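Local coordinates for protein acyl-CoA dehydrogenase (Geobacillus kaustophilus, PDB 2PG0) that probably catalyses the FAD-dependent alpha,beta-dehydrogenation of acyl chains carried as thioesters, at residues A260-M263 with F264-K268. Sequence-based numbering, arbitrary orientation.
Sequences AEVM and FSLTK
Thr267 turns its hydroxyl back along the helix onto the carbonyl of Met263, where OG1 donates to Met263 O at 2.9 Å. The same oxygen also takes the regular i to i+4 bond from Thr267 N (3.1 Å), so a single residue grips it twice, the amide and the hydroxyl arriving from opposite faces of the carbonyl plane. Bonding back to the carbonyl four residues earlier is a common way for serine and threonine to satisfy their hydroxyl inside an alpha-helix. The torsion behind this sets OG1 beside the backbone N and anti to the carbonyl carbon (chi1 -55°), leaving CG2 anti to the N. A valine here would probably leave Met263 O with the amide of the same residue as its one donor from this turn, losing the bond that fixes the side chain's rotation. Three further i to i+4 bonds continue the helical ladder, from Phe264 N to Ala260 O, Ser265 N to Glu261 O and Leu266 N to Val262 O, the last the straightest at 167°. One turn apart, Val262 and Leu266 meet loosely through methyl groups, CG1 of Val262 lying 4.4 Å from CD1 of Leu266. Leu266 CG also rests 3.5 Å from Val262 O.

Side chains point from this unbroken part of helix 237-273 to several neighbours in the C-terminal helical region of the acyl-CoA dehydrogenase fold. Glu261 forms a salt bridge with Arg302 and accepts a hydrogen bond from Gln257, while Phe264 packs on Leu291, Met294 and Ile298 of helix 285-313 and on Leu383 of a second subunit. The side chain of Thr267 lies about 9 Å from a bound FAD. Met263 packs on Val336 and Ala337 and Thr267 on Ala340 and Leu343, all of helix 319-343. Helix 354-361 borders a further side, Arg358 touching Val262 and Met263, and Glu354 touching Leu266.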
# COMPACT_ATOMS: atom_id res chain seq x y z
N ALA A 260 -10.72 -15.51 4.12
CA ALA A 260 -11.03 -14.11 3.81
C ALA A 260 -12.55 -13.88 3.74
O ALA A 260 -13.07 -12.91 4.31
CB ALA A 260 -10.37 -13.70 2.50
N GLU A 261 -13.25 -14.76 3.03
CA GLU A 261 -14.71 -14.71 2.90
C GLU A 261 -15.41 -14.79 4.26
O GLU A 261 -16.35 -14.02 4.53
CB GLU A 261 -15.21 -15.80 1.94
CG GLU A 261 -14.92 -15.50 0.47
CD GLU A 261 -14.95 -16.72 -0.46
OE1 GLU A 261 -15.12 -17.86 0.01
OE2 GLU A 261 -14.78 -16.53 -1.68
N VAL A 262 -14.94 -15.69 5.10
CA VAL A 262 -15.44 -15.84 6.48
C VAL A 262 -15.21 -14.57 7.29
O VAL A 262 -16.12 -14.07 7.96
CB VAL A 262 -14.82 -17.06 7.22
CG1 VAL A 262 -15.16 -17.06 8.72
CG2 VAL A 262 -15.28 -18.37 6.57
N MET A 263 -13.98 -14.05 7.25
CA MET A 263 -13.63 -12.86 8.01
C MET A 263 -14.41 -11.62 7.56
O MET A 263 -14.81 -10.79 8.39
CB MET A 263 -12.11 -12.63 7.98
CG MET A 263 -11.35 -13.58 8.91
SD MET A 263 -9.55 -13.29 9.03
CE MET A 263 -9.03 -13.83 7.40
N PHE A 264 -14.65 -11.51 6.25
CA PHE A 264 -15.46 -10.42 5.71
C PHE A 264 -16.89 -10.49 6.26
O PHE A 264 -17.44 -9.47 6.71
CB PHE A 264 -15.46 -10.46 4.17
CG PHE A 264 -16.35 -9.43 3.54
CD1 PHE A 264 -15.90 -8.13 3.36
CD2 PHE A 264 -17.66 -9.75 3.16
CE1 PHE A 264 -16.73 -7.17 2.78
CE2 PHE A 264 -18.49 -8.79 2.58
CZ PHE A 264 -18.02 -7.50 2.39
N SER A 265 -17.47 -11.68 6.25
CA SER A 265 -18.83 -11.89 6.75
C SER A 265 -18.93 -11.51 8.23
O SER A 265 -19.88 -10.84 8.64
CB SER A 265 -19.29 -13.33 6.52
OG SER A 265 -20.62 -13.49 7.00
N LEU A 266 -17.95 -11.93 9.02
CA LEU A 266 -17.87 -11.54 10.43
C LEU A 266 -17.88 -10.03 10.62
O LEU A 266 -18.60 -9.50 11.48
CB LEU A 266 -16.62 -12.12 11.08
CG LEU A 266 -16.65 -13.61 11.42
CD1 LEU A 266 -15.25 -14.01 11.88
CD2 LEU A 266 -17.69 -13.91 12.48
N THR A 267 -17.07 -9.33 9.83
CA THR A 267 -16.89 -7.89 9.97
C THR A 267 -18.15 -7.14 9.53
O THR A 267 -18.60 -6.22 10.22
CB THR A 267 -15.68 -7.39 9.14
OG1 THR A 267 -14.53 -8.14 9.52
CG2 THR A 267 -15.42 -5.91 9.39
N LYS A 268 -18.70 -7.55 8.40
CA LYS A 268 -19.90 -6.90 7.86
C LYS A 268 -21.03 -6.99 8.87
O LYS A 268 -21.70 -5.99 9.17
CB LYS A 268 -20.31 -7.52 6.53
CG LYS A 268 -21.51 -6.84 5.88
CD LYS A 268 -21.67 -7.27 4.42
CE LYS A 268 -22.08 -8.74 4.31
NZ LYS A 268 -21.88 -9.29 2.92